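Local coordinates for protein putative oxidoreductase (Mycobacterium avium, PDB 3QHA) that probably catalyses an NAD(P)-dependent oxidation or reduction, akin to 3-hydroxyisobutyrate and 6-phosphogluconate dehydrogenases, with a Rossmann-type nucleotide-binding domain, at residues V43-R47 / I48-T52. Sequence-based numbering, arbitrary orientation.
Sequences VYDIR and IEAMT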
loop_
_atom_site.group_PDB
_atom_site.type_symbol
_atom_site.label_atom_id
_atom_site.label_comp_id
_atom_site.label_asym_id
_atom_site.label_seq_id
_atom_site.Cartn_x
_atom_site.Cartn_y
_atom_site.Cartn_z
ATOM N N VAL B 43 27.286 11.625 18.679
ATOM C CA VAL B 43 26.508 12.334 17.673
ATOM C C VAL B 43 27.081 13.701 17.361
ATOM O O VAL B 43 27.755 14.315 18.193
ATOM C CB VAL B 43 25.034 12.505 18.109
ATOM C CG1 VAL B 43 24.377 11.147 18.299
ATOM C CG2 VAL B 43 24.936 13.338 19.378
ATOM N N TYR B 44 26.803 14.167 16.150
ATOM C CA TYR B 44 27.112 15.534 15.772
ATOM C C TYR B 44 26.084 16.103 14.799
ATOM O O TYR B 44 25.685 15.450 13.835
ATOM C CB TYR B 44 28.504 15.646 15.157
ATOM C CG TYR B 44 28.789 17.055 14.705
ATOM C CD1 TYR B 44 29.239 18.017 15.604
ATOM C CD2 TYR B 44 28.561 17.443 13.389
ATOM C CE1 TYR B 44 29.480 19.320 15.197
ATOM C CE2 TYR B 44 28.797 18.739 12.974
ATOM C CZ TYR B 44 29.256 19.674 13.880
ATOM O OH TYR B 44 29.493 20.963 13.466
ATOM N N ASP B 45 25.668 17.331 15.080
ATOM C CA ASP B 45 24.873 18.135 14.166
ATOM C C ASP B 45 25.216 19.587 14.475
ATOM O O ASP B 45 25.392 19.948 15.642
ATOM C CB ASP B 45 23.381 17.865 14.368
ATOM C CG ASP B 45 22.511 18.539 13.316
ATOM O OD1 ASP B 45 21.866 17.820 12.524
ATOM O OD2 ASP B 45 22.470 19.786 13.277
ATOM N N ILE B 46 25.318 20.414 13.438
ATOM C CA ILE B 46 25.714 21.817 13.620
ATOM C C ILE B 46 24.686 22.609 14.436
ATOM O O ILE B 46 25.029 23.608 15.064
ATOM C CB ILE B 46 25.990 22.536 12.268
ATOM C CG1 ILE B 46 24.708 22.687 11.437
ATOM C CG2 ILE B 46 27.065 21.789 11.479
ATOM C CD1 ILE B 46 24.939 23.315 10.076
ATOM N N ARG B 47 23.438 22.145 14.425
ATOM C CA ARG B 47 22.355 22.776 15.171
ATOM C C ARG B 47 22.322 22.277 16.613
ATOM O O ARG B 47 22.113 21.090 16.859
ATOM C CB ARG B 47 21.019 22.478 14.495
ATOM C CG ARG B 47 20.939 22.943 13.048
ATOM C CD ARG B 47 19.775 22.295 12.329
ATOM N NE ARG B 47 20.034 20.890 12.015
ATOM C CZ ARG B 47 19.117 20.031 11.575
ATOM N NH1 ARG B 47 17.856 20.416 11.395
ATOM N NH2 ARG B 47 19.459 18.772 11.318
ATOM N N ILE B 48 22.525 23.191 17.560
ATOM C CA ILE B 48 22.503 22.857 18.987
ATOM C C ILE B 48 21.166 22.243 19.420
ATOM O O ILE B 48 21.150 21.292 20.203
ATOM C CB ILE B 48 22.828 24.098 19.877
ATOM C CG1 ILE B 48 22.915 23.717 21.362
ATOM C CG2 ILE B 48 21.796 25.203 19.681
ATOM C CD1 ILE B 48 24.107 22.849 21.712
ATOM N N GLU B 49 20.057 22.770 18.906
ATOM C CA GLU B 49 18.730 22.264 19.281
ATOM C C GLU B 49 18.472 20.834 18.795
ATOM O O GLU B 49 17.585 20.155 19.316
ATOM C CB GLU B 49 17.605 23.208 18.815
ATOM C CG GLU B 49 17.309 23.226 17.304
ATOM C CD GLU B 49 18.165 24.214 16.520
ATOM O OE1 GLU B 49 19.120 24.786 17.089
ATOM O OE2 GLU B 49 17.876 24.420 15.322
ATOM N N ALA B 50 19.236 20.384 17.802
ATOM C CA ALA B 50 19.204 18.985 17.374
ATOM C C ALA B 50 20.012 18.102 18.329
ATOM O O ALA B 50 19.650 16.949 18.568
ATOM C CB ALA B 50 19.733 18.850 15.952
ATOM N N MET B 51 21.097 18.654 18.872
ATOM C CA MET B 51 22.019 17.912 19.739
ATOM C C MET B 51 21.461 17.624 21.134
ATOM O O MET B 51 21.635 16.524 21.659
ATOM C CB MET B 51 23.335 18.688 19.895
ATOM C CG MET B 51 24.126 18.856 18.606
ATOM S SD MET B 51 25.119 17.407 18.214
ATOM C CE MET B 51 26.569 17.721 19.220
ATOM N N THR B 52 20.804 18.614 21.733
ATOM C CA THR B 52 20.434 18.555 23.152
ATOM C C THR B 52 19.523 17.370 23.522
ATOM O O THR B 52 19.781 16.691 24.517
ATOM C CB THR B 52 19.815 19.895 23.629
ATOM O OG1 THR B 52 20.694 20.974 23.290
ATOM C CG2 THR B 52 19.586 19.880 25.134
HETATM O O HOH W 1 24.095 25.301 16.711
#
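Met-51 of helix 48-55 folds back over the end of strand 41-44, at the strand-to-helix turn of the second beta-alpha unit in a Rossmann domain. This is the packed side of the contact. The thioether chain bends at both chi2 (-82°) and chi3 (-83°), which lays SD against the backbone, 3.2 Å from Asp-45 N, and carries CE to 3.7 Å from Val-43 O. Val-43 CG2 adds a looser apolar touch on SD, while Leu-23 and Leu-61 also pack on the methionine. Beside it, Ala-50 CB sits 3.8 Å from Asp-45 CG and meets the Arg-47 guanidinium obliquely. Asp-45 is buried and tightly held: OD2 takes Arg-47 N on its anti lone pair, closing an Asx turn, and also receives NE, whereas OD1 takes NH2 and the backbone N of Leu-23 in the glycine-rich loop. Arg-47 thus grips the carboxylate side-on in a salt bridge. Asp-45, just past the strand, stands where NAD-binding relatives often carry an acidic residue that meets the adenosine ribose; such a role is only inferred here. Arg-47, the N-cap residue, offers its carbonyl O to Ala-50 N and, weakly, to Met-51 N. Toward solvent the fit slackens. Glu-49 crosses Arg-47 with the carboxylate and guanidinium planes 78° apart, and its OE2 stays 5.3 Å from Arg-47 NE, touching instead the aliphatic part of that side chain, nearest at CB. On the outer edge of the turn, a water donates to Ile-46 O and accepts from Ile-48 N at 2.8 Å.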